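Local coordinates for proteasome accessory factor B/C (PafBC) (Paenarthrobacter aurescens, PDB 6SJ9), which is a transcriptional regulator of the bacterial DNA damage response, built from winged helix-turn-helix and WYL domains and probably acting on DNA through the former, at residues T344-L349 / P524-S529; M352-P357 / D372-S377; I387-G392 / L402-E407; L440-A445 / P575-T580. All coordinates share one frame; numbering follows the deposited sequence.

Contact 1: T344-L349 / P524-S529; sequences TSEDQL and PLRLYS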
loop_
_atom_site.group_PDB
_atom_site.type_symbol
_atom_site.label_atom_id
_atom_site.label_comp_id
_atom_site.label_asym_id
_atom_site.label_seq_id
_atom_site.Cartn_x
_atom_site.Cartn_y
_atom_site.Cartn_z
ATOM N N THR A 344 11.711 4.118 0.677
ATOM C CA THR A 344 11.173 5.060 -0.296
ATOM C C THR A 344 11.338 6.498 0.160
ATOM O O THR A 344 11.004 6.837 1.292
ATOM C CB THR A 344 9.713 4.707 -0.499
ATOM O OG1 THR A 344 9.684 3.306 -0.802
ATOM C CG2 THR A 344 9.084 5.532 -1.672
ATOM N N SER A 345 11.849 7.338 -0.722
ATOM C CA SER A 345 12.055 8.758 -0.460
ATOM C C SER A 345 10.930 9.620 -1.043
ATOM O O SER A 345 10.105 9.182 -1.830
ATOM C CB SER A 345 13.386 9.224 -1.069
ATOM O OG SER A 345 13.327 9.062 -2.477
ATOM N N GLU A 346 10.942 10.886 -0.658
ATOM C CA GLU A 346 10.011 11.851 -1.246
ATOM C C GLU A 346 10.264 12.034 -2.753
ATOM O O GLU A 346 9.314 12.145 -3.518
ATOM C CB GLU A 346 10.105 13.186 -0.506
ATOM C CG GLU A 346 9.582 13.030 0.928
ATOM C CD GLU A 346 9.481 14.357 1.708
ATOM O OE1 GLU A 346 10.179 15.306 1.326
ATOM O OE2 GLU A 346 8.677 14.452 2.648
ATOM N N ASP A 347 11.524 12.050 -3.205
ATOM C CA ASP A 347 11.775 12.114 -4.651
ATOM C C ASP A 347 11.104 10.942 -5.383
ATOM O O ASP A 347 10.481 11.115 -6.432
ATOM C CB ASP A 347 13.288 12.084 -4.944
ATOM C CG ASP A 347 13.987 13.443 -4.704
ATOM O OD1 ASP A 347 13.281 14.451 -4.488
ATOM O OD2 ASP A 347 15.261 13.490 -4.751
ATOM N N GLN A 348 11.197 9.745 -4.817
ATOM C CA GLN A 348 10.612 8.586 -5.481
ATOM C C GLN A 348 9.085 8.659 -5.477
ATOM O O GLN A 348 8.429 8.309 -6.471
ATOM C CB GLN A 348 11.112 7.298 -4.804
ATOM C CG GLN A 348 10.626 6.024 -5.445
ATOM C CD GLN A 348 11.377 4.806 -4.914
ATOM O OE1 GLN A 348 11.866 4.815 -3.772
ATOM N NE2 GLN A 348 11.485 3.771 -5.740
ATOM N N LEU A 349 8.504 9.130 -4.380
ATOM C CA LEU A 349 7.058 9.283 -4.359
ATOM C C LEU A 349 6.609 10.313 -5.370
ATOM O O LEU A 349 5.641 10.084 -6.087
ATOM C CB LEU A 349 6.565 9.687 -2.977
ATOM C CG LEU A 349 6.752 8.507 -2.025
ATOM C CD1 LEU A 349 6.685 9.150 -0.725
ATOM C CD2 LEU A 349 5.713 7.381 -2.142
ATOM N N PRO A 524 15.174 19.261 14.917
ATOM C CA PRO A 524 13.755 19.147 14.530
ATOM C C PRO A 524 13.527 19.727 13.143
ATOM O O PRO A 524 14.022 20.799 12.809
ATOM C CB PRO A 524 13.016 19.955 15.599
ATOM C CG PRO A 524 14.030 20.914 16.098
ATOM C CD PRO A 524 15.374 20.184 16.054
ATOM N N LEU A 525 12.737 19.016 12.347
ATOM C CA LEU A 525 12.467 19.420 10.968
ATOM C C LEU A 525 11.007 19.750 10.692
ATOM O O LEU A 525 10.726 20.836 10.173
ATOM C CB LEU A 525 12.909 18.285 10.016
ATOM C CG LEU A 525 14.415 17.931 10.108
ATOM C CD1 LEU A 525 14.823 16.784 9.206
ATOM C CD2 LEU A 525 15.319 19.156 9.761
ATOM N N ARG A 526 10.081 18.837 11.001
ATOM C CA ARG A 526 8.663 18.990 10.687
ATOM C C ARG A 526 7.823 18.364 11.775
ATOM O O ARG A 526 8.124 17.270 12.251
ATOM C CB ARG A 526 8.294 18.295 9.364
ATOM C CG ARG A 526 8.705 19.115 8.167
ATOM C CD ARG A 526 8.177 18.463 6.889
ATOM N NE ARG A 526 8.958 17.244 6.608
ATOM C CZ ARG A 526 8.824 16.558 5.482
ATOM N NH1 ARG A 526 7.934 16.976 4.552
ATOM N NH2 ARG A 526 9.576 15.499 5.282
ATOM N N LEU A 527 6.750 19.030 12.102
ATOM C CA LEU A 527 5.721 18.545 12.996
ATOM C C LEU A 527 4.458 18.297 12.164
ATOM O O LEU A 527 4.032 19.183 11.422
ATOM C CB LEU A 527 5.511 19.600 14.065
ATOM C CG LEU A 527 4.775 19.425 15.358
ATOM C CD1 LEU A 527 5.260 18.216 16.093
ATOM C CD2 LEU A 527 5.040 20.740 16.123
ATOM N N TYR A 528 3.923 17.083 12.206
ATOM C CA TYR A 528 2.795 16.710 11.341
ATOM C C TYR A 528 1.954 15.675 12.072
ATOM O O TYR A 528 2.450 14.985 12.976
ATOM C CB TYR A 528 3.277 16.175 9.967
ATOM C CG TYR A 528 4.121 14.936 10.123
ATOM C CD1 TYR A 528 5.458 15.036 10.506
ATOM C CD2 TYR A 528 3.595 13.670 9.926
ATOM C CE1 TYR A 528 6.240 13.873 10.675
ATOM C CE2 TYR A 528 4.339 12.544 10.079
ATOM C CZ TYR A 528 5.681 12.638 10.458
ATOM O OH TYR A 528 6.422 11.467 10.613
ATOM N N SER A 529 0.655 15.616 11.723
ATOM C CA SER A 529 -0.248 14.632 12.299
ATOM C C SER A 529 -0.783 13.676 11.247
ATOM O O SER A 529 -0.957 14.044 10.089
ATOM C CB SER A 529 -1.411 15.307 13.023
ATOM O OG SER A 529 -1.956 16.281 12.173
HETATM O O HOH W 1 6.700 16.094 1.891
#
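Carboxylate oxygen OE2 of Glu346 is gripped by both terminal nitrogens of Arg526. The bond from Arg526 NH2 to Glu346 OE2 is 3.0 Å long with an N-H...O angle of 156°; that from Arg526 NH1 to the same OE2 is longer, 3.2 Å, and more bent at 139°. OE2 lies in the guanidinium plane, but the carboxylate stands almost perpendicular to that plane, 86° away, consistent with an end-on grip by NH1 and NH2 on one oxygen instead of a two-oxygen pairing. NH1 reaches the syn lone pair of OE2, whereas NH2 comes in from above the carboxylate plane. A water lies within bonding reach of Glu346 OE2 and accepts from Arg526 NH1 at 3.1 Å. With an alanine in place of Glu346, the terminal nitrogens of Arg526 would probably lose their anionic mate on the helix, although NE would keep its salt bridge to Glu537. Arg526 reaches across through a bend at its third torsion. Glu346 opens helix 346-360, just after the N-cap Ser345, while Arg526 sits with Leu525 in a classic beta bulge opposite Glu537, so the pair joins the first turn of the helix to strand 517-530 of the five-stranded sheet.

Contact 2: M352-P357 / D372-S377; sequences MLQLVP and DHFGIS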
loop_
_atom_site.group_PDB
_atom_site.type_symbol
_atom_site.label_atom_id
_atom_site.label_comp_id
_atom_site.label_asym_id
_atom_site.label_seq_id
_atom_site.Cartn_x
_atom_site.Cartn_y
_atom_site.Cartn_z
HETATM N N MSE A 352 6.880 8.813 -8.854
HETATM C CA MSE A 352 5.784 7.858 -9.100
HETATM C C MSE A 352 4.496 8.557 -9.418
HETATM O O MSE A 352 3.782 8.065 -10.283
HETATM C CB MSE A 352 5.537 6.874 -7.926
HETATM C CG MSE A 352 6.605 5.847 -7.832
HETATM SE SE MSE A 352 6.561 4.609 -6.253
HETATM C CE MSE A 352 6.939 5.883 -4.859
ATOM N N LEU A 353 4.192 9.688 -8.765
ATOM C CA LEU A 353 3.013 10.432 -9.179
ATOM C C LEU A 353 3.121 10.865 -10.641
ATOM O O LEU A 353 2.124 10.874 -11.365
ATOM C CB LEU A 353 2.810 11.647 -8.271
ATOM C CG LEU A 353 2.351 11.296 -6.858
ATOM C CD1 LEU A 353 2.333 12.547 -6.071
ATOM C CD2 LEU A 353 0.955 10.653 -6.891
ATOM N N GLN A 354 4.327 11.253 -11.080
ATOM C CA GLN A 354 4.569 11.748 -12.424
ATOM C C GLN A 354 4.627 10.626 -13.445
ATOM O O GLN A 354 4.654 10.898 -14.646
ATOM C CB GLN A 354 5.878 12.550 -12.456
ATOM C CG GLN A 354 5.738 13.911 -11.817
ATOM C CD GLN A 354 7.074 14.524 -11.462
ATOM O OE1 GLN A 354 8.086 14.270 -12.102
ATOM N NE2 GLN A 354 7.097 15.269 -10.359
ATOM N N LEU A 355 4.690 9.378 -12.994
ATOM C CA LEU A 355 4.538 8.275 -13.925
ATOM C C LEU A 355 3.079 8.136 -14.359
ATOM O O LEU A 355 2.815 7.663 -15.469
ATOM C CB LEU A 355 5.017 6.965 -13.293
ATOM C CG LEU A 355 6.456 6.935 -12.804
ATOM C CD1 LEU A 355 6.818 5.509 -12.321
ATOM C CD2 LEU A 355 7.389 7.335 -13.933
ATOM N N VAL A 356 2.134 8.555 -13.510
ATOM C CA VAL A 356 0.717 8.298 -13.799
ATOM C C VAL A 356 0.303 8.848 -15.168
ATOM O O VAL A 356 -0.289 8.091 -15.957
ATOM C CB VAL A 356 -0.163 8.806 -12.639
ATOM C CG1 VAL A 356 -1.673 8.638 -12.967
ATOM C CG2 VAL A 356 0.202 8.080 -11.357
ATOM N N PRO A 357 0.609 10.103 -15.535
ATOM C CA PRO A 357 0.182 10.593 -16.877
ATOM C C PRO A 357 0.745 9.775 -18.039
ATOM O O PRO A 357 0.074 9.658 -19.073
ATOM C CB PRO A 357 0.688 12.046 -16.922
ATOM C CG PRO A 357 0.703 12.470 -15.480
ATOM C CD PRO A 357 1.149 11.194 -14.702
ATOM N N ASP A 372 15.214 7.491 -19.091
ATOM C CA ASP A 372 16.173 8.507 -19.542
ATOM C C ASP A 372 15.699 9.904 -19.187
ATOM O O ASP A 372 16.476 10.727 -18.710
ATOM C CB ASP A 372 16.355 8.453 -21.054
ATOM C CG ASP A 372 17.023 7.199 -21.529
ATOM O OD1 ASP A 372 17.573 6.426 -20.725
ATOM O OD2 ASP A 372 16.978 6.986 -22.744
ATOM N N HIS A 373 14.416 10.179 -19.420
ATOM C CA HIS A 373 13.843 11.476 -19.104
ATOM C C HIS A 373 13.991 11.810 -17.617
ATOM O O HIS A 373 14.280 12.957 -17.256
ATOM C CB HIS A 373 12.376 11.483 -19.519
ATOM C CG HIS A 373 11.624 12.677 -19.022
ATOM N ND1 HIS A 373 11.748 13.930 -19.588
ATOM C CD2 HIS A 373 10.757 12.812 -17.992
ATOM C CE1 HIS A 373 10.981 14.780 -18.932
ATOM N NE2 HIS A 373 10.368 14.126 -17.959
ATOM N N PHE A 374 13.760 10.837 -16.735
ATOM C CA PHE A 374 13.963 11.090 -15.314
ATOM C C PHE A 374 15.422 10.927 -14.863
ATOM O O PHE A 374 15.728 11.195 -13.692
ATOM C CB PHE A 374 13.052 10.168 -14.464
ATOM C CG PHE A 374 11.624 10.605 -14.466
ATOM C CD1 PHE A 374 11.220 11.693 -13.723
ATOM C CD2 PHE A 374 10.706 9.951 -15.223
ATOM C CE1 PHE A 374 9.920 12.115 -13.747
ATOM C CE2 PHE A 374 9.415 10.361 -15.248
ATOM C CZ PHE A 374 9.015 11.458 -14.508
ATOM N N GLY A 375 16.323 10.497 -15.740
ATOM C CA GLY A 375 17.724 10.402 -15.355
ATOM C C GLY A 375 18.040 9.239 -14.459
ATOM O O GLY A 375 19.008 9.299 -13.697
ATOM N N ILE A 376 17.249 8.167 -14.526
ATOM C CA ILE A 376 17.482 6.978 -13.730
ATOM C C ILE A 376 17.620 5.793 -14.661
ATOM O O ILE A 376 17.295 5.857 -15.844
ATOM C CB ILE A 376 16.346 6.732 -12.709
ATOM C CG1 ILE A 376 14.994 6.621 -13.442
ATOM C CG2 ILE A 376 16.350 7.872 -11.682
ATOM C CD1 ILE A 376 13.788 6.215 -12.593
ATOM N N SER A 377 18.125 4.700 -14.106
ATOM C CA SER A 377 18.292 3.503 -14.906
ATOM C C SER A 377 16.937 2.869 -15.259
ATOM O O SER A 377 15.918 3.079 -14.602
ATOM C CB SER A 377 19.185 2.494 -14.177
ATOM O OG SER A 377 18.511 1.867 -13.095
#
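Apolar packing comes first: methyl CD2 of Leu355 lies 3.9 Å from Phe374 CE2, and the Gln354 CB methylene is equally near, 3.9 Å, to Phe374 CZ. The ring of Phe374 is thus wedged against helix 346-360 between two consecutive side chains, Leu355 nearing CE2 obliquely and Gln354 meeting CE1 and CZ. Phe374 is put there by a first torsion of -75°, which swings CG beside its own backbone N and points the far end of the ring at the helix. In a second, polar-aromatic contact, Gln354 OE1 meets the ring at its edge, in plane, 3.3 Å from Phe374 CE1, and the amide is turned 28° from the ring plane. A third contact, local to 372-377, sets His373 CD2 over the centre of one Phe374 face. Behind the ring, Gly375 ends the helix in a Schellman motif, and Ser377 caps helix 378-389, whose Leu381 and Leu385 Leu355 also touches. Helices 367-374 and 378-389 are consistent with the helix-turn-helix proper, with 346-360 packed against them. The chemistry implies a join that rests on shape and on the positive rim of an aromatic ring meeting an amide oxygen, with neither a salt bridge nor a conventional hydrogen bond between the segments.

Contact 3: I387-G392 / L402-E407; sequences ILICSG and LDIQWE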
loop_
_atom_site.group_PDB
_atom_site.type_symbol
_atom_site.label_atom_id
_atom_site.label_comp_id
_atom_site.label_asym_id
_atom_site.label_seq_id
_atom_site.Cartn_x
_atom_site.Cartn_y
_atom_site.Cartn_z
ATOM N N ILE A 387 6.625 -1.037 -7.219
ATOM C CA ILE A 387 6.082 -0.488 -5.975
ATOM C C ILE A 387 4.688 0.057 -6.217
ATOM O O ILE A 387 3.763 -0.180 -5.433
ATOM C CB ILE A 387 6.999 0.622 -5.429
ATOM C CG1 ILE A 387 8.315 0.021 -4.945
ATOM C CG2 ILE A 387 6.259 1.358 -4.245
ATOM C CD1 ILE A 387 9.427 1.024 -4.899
ATOM N N LEU A 388 4.509 0.770 -7.335
ATOM C CA LEU A 388 3.264 1.475 -7.569
ATOM C C LEU A 388 2.120 0.522 -7.951
ATOM O O LEU A 388 1.010 0.620 -7.403
ATOM C CB LEU A 388 3.451 2.527 -8.687
ATOM C CG LEU A 388 2.182 3.282 -9.124
ATOM C CD1 LEU A 388 1.744 4.136 -7.935
ATOM C CD2 LEU A 388 2.420 4.207 -10.336
ATOM N N ILE A 389 2.343 -0.381 -8.906
ATOM C CA ILE A 389 1.220 -1.117 -9.497
ATOM C C ILE A 389 1.343 -2.621 -9.373
ATOM O O ILE A 389 0.474 -3.327 -9.882
ATOM C CB ILE A 389 1.023 -0.767 -10.989
ATOM C CG1 ILE A 389 2.252 -1.203 -11.787
ATOM C CG2 ILE A 389 0.705 0.654 -11.245
ATOM C CD1 ILE A 389 2.039 -1.032 -13.277
ATOM N N CYS A 390 2.424 -3.144 -8.800
ATOM C CA CYS A 390 2.618 -4.590 -8.638
ATOM C C CYS A 390 2.685 -4.980 -7.175
ATOM O O CYS A 390 3.310 -5.985 -6.821
ATOM C CB CYS A 390 3.899 -5.076 -9.362
ATOM S SG CYS A 390 3.977 -4.577 -11.120
ATOM N N SER A 391 2.092 -4.172 -6.311
ATOM C CA SER A 391 2.167 -4.387 -4.883
ATOM C C SER A 391 0.862 -4.856 -4.338
ATOM O O SER A 391 0.716 -4.916 -3.117
ATOM C CB SER A 391 2.595 -3.125 -4.143
ATOM O OG SER A 391 3.944 -2.890 -4.423
ATOM N N GLY A 392 -0.090 -5.159 -5.211
ATOM C CA GLY A 392 -1.359 -5.636 -4.753
ATOM C C GLY A 392 -2.213 -4.450 -4.401
ATOM O O GLY A 392 -1.836 -3.283 -4.578
ATOM N N LEU A 402 -8.335 -1.130 -11.916
ATOM C CA LEU A 402 -7.214 -0.952 -12.853
ATOM C C LEU A 402 -7.001 -2.143 -13.782
ATOM O O LEU A 402 -6.709 -3.252 -13.322
ATOM C CB LEU A 402 -5.914 -0.670 -12.106
ATOM C CG LEU A 402 -5.958 0.703 -11.457
ATOM C CD1 LEU A 402 -4.611 1.120 -11.020
ATOM C CD2 LEU A 402 -6.531 1.688 -12.431
ATOM N N ASP A 403 -7.032 -1.893 -15.085
ATOM C CA ASP A 403 -6.558 -2.877 -16.057
ATOM C C ASP A 403 -5.169 -2.451 -16.504
ATOM O O ASP A 403 -5.014 -1.400 -17.137
ATOM C CB ASP A 403 -7.455 -2.990 -17.297
ATOM C CG ASP A 403 -8.818 -3.585 -17.008
ATOM O OD1 ASP A 403 -9.623 -3.667 -17.965
ATOM O OD2 ASP A 403 -9.094 -3.945 -15.838
ATOM N N ILE A 404 -4.189 -3.312 -16.237
ATOM C CA ILE A 404 -2.776 -3.063 -16.502
ATOM C C ILE A 404 -2.265 -4.065 -17.540
ATOM O O ILE A 404 -2.539 -5.273 -17.424
ATOM C CB ILE A 404 -1.956 -3.168 -15.207
ATOM C CG1 ILE A 404 -2.502 -2.130 -14.225
ATOM C CG2 ILE A 404 -0.489 -2.871 -15.510
ATOM C CD1 ILE A 404 -2.147 -2.353 -12.810
ATOM N N GLN A 405 -1.566 -3.545 -18.567
ATOM C CA GLN A 405 -0.795 -4.318 -19.544
ATOM C C GLN A 405 0.684 -3.915 -19.423
ATOM O O GLN A 405 1.026 -2.723 -19.451
ATOM C CB GLN A 405 -1.191 -4.071 -21.007
ATOM C CG GLN A 405 -2.537 -4.583 -21.438
ATOM C CD GLN A 405 -3.678 -3.832 -20.754
ATOM O OE1 GLN A 405 -4.633 -4.442 -20.336
ATOM N NE2 GLN A 405 -3.578 -2.501 -20.652
ATOM N N TRP A 406 1.555 -4.902 -19.397
ATOM C CA TRP A 406 2.999 -4.660 -19.331
ATOM C C TRP A 406 3.670 -5.542 -20.369
ATOM O O TRP A 406 3.874 -6.736 -20.126
ATOM C CB TRP A 406 3.517 -4.957 -17.950
ATOM C CG TRP A 406 4.934 -4.584 -17.717
ATOM C CD1 TRP A 406 5.995 -4.676 -18.598
ATOM C CD2 TRP A 406 5.476 -4.080 -16.491
ATOM N NE1 TRP A 406 7.151 -4.249 -17.988
ATOM C CE2 TRP A 406 6.878 -3.902 -16.693
ATOM C CE3 TRP A 406 4.920 -3.748 -15.252
ATOM C CZ2 TRP A 406 7.715 -3.398 -15.709
ATOM C CZ3 TRP A 406 5.777 -3.259 -14.244
ATOM C CH2 TRP A 406 7.147 -3.070 -14.495
ATOM N N GLU A 407 3.997 -4.956 -21.522
ATOM C CA GLU A 407 4.774 -5.619 -22.574
ATOM C C GLU A 407 6.246 -5.226 -22.472
ATOM O O GLU A 407 6.646 -4.479 -21.578
ATOM C CB GLU A 407 4.234 -5.229 -23.939
ATOM C CG GLU A 407 2.798 -5.515 -24.146
ATOM C CD GLU A 407 2.294 -4.993 -25.498
ATOM O OE1 GLU A 407 3.084 -4.761 -26.445
ATOM O OE2 GLU A 407 1.085 -4.871 -25.621
#
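Ile389 and Ile404 bring the end of helix 378-389 against strand 404-407 of the winged helix-turn-helix domain, where this strand and 410-413 form an antiparallel pair consistent with the wing. The two isoleucines cross at a slant: Ile389 CD1 rests 3.8 Å from Ile404 CG2, while Ile404 CD1 runs back to within 4.0 Å of Ile389 CB, so the two chains touch at two points as they cross. In Ile389 the first torsion of 64° wedges CG1 between the backbone N and the carbonyl carbon, which sends CD1 out to the strand. Two residues on, Trp406 lies on the same side of the strand as Ile404, its CG anti to the backbone N (chi1 -173°), and its six-membered ring reaches over to the helix end. Ile389 CD1 approaches Trp406 CE3 more loosely, at 4.4 Å. All four touching residues are buried, and the indole is further held by an edge-to-face meeting with Phe150, while Val411 of the neighbouring strand touches both Ile389 and Trp406. Cys390, the first residue beyond the helix, completes the join with a sulfur-aromatic contact at an oblique angle, 67° off the ring normal, its SG 3.8 Å from Trp406 CZ3.

Contact 4: L440-A445 / P575-T580; sequences LGDLPA and PARLFT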
loop_
_atom_site.group_PDB
_atom_site.type_symbol
_atom_site.label_atom_id
_atom_site.label_comp_id
_atom_site.label_asym_id
_atom_site.label_seq_id
_atom_site.Cartn_x
_atom_site.Cartn_y
_atom_site.Cartn_z
ATOM N N LEU A 440 0.612 12.529 0.321
ATOM C CA LEU A 440 0.991 12.786 -1.071
ATOM C C LEU A 440 0.845 14.263 -1.415
ATOM O O LEU A 440 1.675 14.823 -2.133
ATOM C CB LEU A 440 0.158 11.943 -2.053
ATOM C CG LEU A 440 0.431 10.438 -1.986
ATOM C CD1 LEU A 440 -0.510 9.646 -2.928
ATOM C CD2 LEU A 440 1.913 10.171 -2.360
ATOM N N GLY A 441 -0.201 14.905 -0.898
ATOM C CA GLY A 441 -0.425 16.315 -1.159
ATOM C C GLY A 441 0.552 17.232 -0.458
ATOM O O GLY A 441 0.699 18.391 -0.856
ATOM N N ASP A 442 1.249 16.731 0.551
ATOM C CA ASP A 442 2.232 17.545 1.245
ATOM C C ASP A 442 3.662 17.437 0.657
ATOM O O ASP A 442 4.573 18.066 1.183
ATOM C CB ASP A 442 2.199 17.173 2.739
ATOM C CG ASP A 442 2.841 18.226 3.617
ATOM O OD1 ASP A 442 2.516 19.413 3.391
ATOM O OD2 ASP A 442 3.624 17.884 4.540
ATOM N N LEU A 443 3.886 16.652 -0.396
ATOM C CA LEU A 443 5.207 16.526 -1.017
ATOM C C LEU A 443 5.665 17.867 -1.608
ATOM O O LEU A 443 4.828 18.697 -1.995
ATOM C CB LEU A 443 5.184 15.487 -2.134
ATOM C CG LEU A 443 5.025 14.068 -1.702
ATOM C CD1 LEU A 443 4.593 13.248 -2.928
ATOM C CD2 LEU A 443 6.367 13.604 -1.113
ATOM N N PRO A 444 6.983 18.113 -1.655
ATOM C CA PRO A 444 7.503 19.397 -2.154
ATOM C C PRO A 444 6.900 19.830 -3.479
ATOM O O PRO A 444 6.904 19.081 -4.465
ATOM C CB PRO A 444 9.000 19.123 -2.317
ATOM C CG PRO A 444 9.293 17.961 -1.500
ATOM C CD PRO A 444 8.020 17.369 -0.938
ATOM N N ALA A 445 6.492 21.099 -3.530
ATOM C CA ALA A 445 5.898 21.650 -4.738
ATOM C C ALA A 445 6.971 21.844 -5.801
ATOM O O ALA A 445 8.095 22.261 -5.507
ATOM C CB ALA A 445 5.195 22.975 -4.434
ATOM N N PRO A 575 14.753 8.634 3.666
ATOM C CA PRO A 575 13.416 8.117 3.425
ATOM C C PRO A 575 12.351 9.186 3.685
ATOM O O PRO A 575 12.520 10.107 4.487
ATOM C CB PRO A 575 13.314 6.949 4.405
ATOM C CG PRO A 575 14.761 6.608 4.779
ATOM C CD PRO A 575 15.455 7.918 4.751
ATOM N N ALA A 576 11.236 9.037 2.992
ATOM C CA ALA A 576 10.087 9.854 3.308
ATOM C C ALA A 576 9.544 9.445 4.684
ATOM O O ALA A 576 9.918 8.407 5.249
ATOM C CB ALA A 576 9.028 9.641 2.242
ATOM N N ARG A 577 8.630 10.248 5.210
ATOM C CA ARG A 577 8.333 10.198 6.628
ATOM C C ARG A 577 7.766 8.853 7.092
ATOM O O ARG A 577 8.009 8.459 8.240
ATOM C CB ARG A 577 7.367 11.320 6.983
ATOM C CG ARG A 577 8.052 12.635 7.131
ATOM C CD ARG A 577 6.986 13.736 7.377
ATOM N NE ARG A 577 6.289 14.095 6.142
ATOM C CZ ARG A 577 5.471 15.149 6.026
ATOM N NH1 ARG A 577 5.262 15.953 7.074
ATOM N NH2 ARG A 577 4.881 15.421 4.861
ATOM N N LEU A 578 6.966 8.167 6.273
ATOM C CA LEU A 578 6.424 6.871 6.680
ATOM C C LEU A 578 7.388 5.729 6.425
ATOM O O LEU A 578 6.987 4.566 6.570
ATOM C CB LEU A 578 5.104 6.566 5.933
ATOM C CG LEU A 578 3.971 7.473 6.390
ATOM C CD1 LEU A 578 2.694 7.246 5.590
ATOM C CD2 LEU A 578 3.737 7.158 7.893
ATOM N N PHE A 579 8.600 6.011 5.956
ATOM C CA PHE A 579 9.536 4.968 5.573
ATOM C C PHE A 579 10.852 4.946 6.378
ATOM O O PHE A 579 11.694 4.057 6.146
ATOM C CB PHE A 579 9.816 5.088 4.072
ATOM C CG PHE A 579 8.599 4.818 3.199
ATOM C CD1 PHE A 579 7.742 5.834 2.857
ATOM C CD2 PHE A 579 8.280 3.519 2.810
ATOM C CE1 PHE A 579 6.639 5.621 2.051
ATOM C CE2 PHE A 579 7.178 3.266 1.957
ATOM C CZ PHE A 579 6.339 4.325 1.589
ATOM N N THR A 580 11.078 5.890 7.287
ATOM C CA THR A 580 12.318 5.860 8.085
ATOM C C THR A 580 12.312 4.663 9.030
ATOM O O THR A 580 11.250 4.218 9.449
ATOM C CB THR A 580 12.508 7.159 8.878
ATOM O OG1 THR A 580 11.361 7.414 9.685
ATOM C CG2 THR A 580 12.706 8.339 7.959
HETATM O O HOH W 2 3.857 18.428 6.941
#
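The turn that follows helix 427-441 in the PafC helix-turn-helix region is tied here to the loop between strands 562-563 and 586-592, by a salt bridge between Asp442 and Arg577. Arg577 NH2 donates to Asp442 OD2 over 2.8 Å, nearly straight at 163°, and enters on the anti lone pair, the side away from the other oxygen. The acceptor lies close to the guanidinium plane, and the carboxylate is turned 36° from that plane. Only one nitrogen bonds directly, because Arg577 NH1 stays 3.6 Å from Asp442 OD2; a water bridges that gap, donating to OD2 and accepting from Arg577 NH1 at 2.8 Å. Asp442 aims its carboxylate across by holding CG opposite the backbone N (chi1 -162°), and the arginine meets it at about a right angle after bending at its third torsion. Arg577 also makes a cation-pi contact with Tyr528, and its NH2 lies close to the like charge of Arg526 NH1, so Asp442 probably eases the crowding of positive charge. A methionine at Arg577 would probably leave the Asp442 carboxylate without its countercharge, and Tyr528 without its cation. Within the loop, Phe579 N bonds back to Ala576 O at 2.8 Å, a tight turn. The arrangement is consistent with a water-assisted salt bridge between the helix-turn-helix region and a later loop.

Contact 3 is the buried one, all its touching residues enclosed and its chemistry wholly apolar and sulfur-aromatic; contact 2 is partly buried and mixes apolar packing with an amide at a ring edge. Contact 1 lies at the surface and contact 4 is partly buried, and both rely on arginine-carboxylate salt bridges supplemented by water. Their centres are only 3 Å apart, and Thr344 O probably bonds to Ala576 N between them. Helix 346-360 serves contacts 1 and 2, and Met352 of contact 2 packs on Ile387 of contact 3. Contacts 2 and 3, which hold no charged pair, thus join elements within the helix-turn-helix region, whereas charged contacts 1 and 4 tie that region to parts later in the chain.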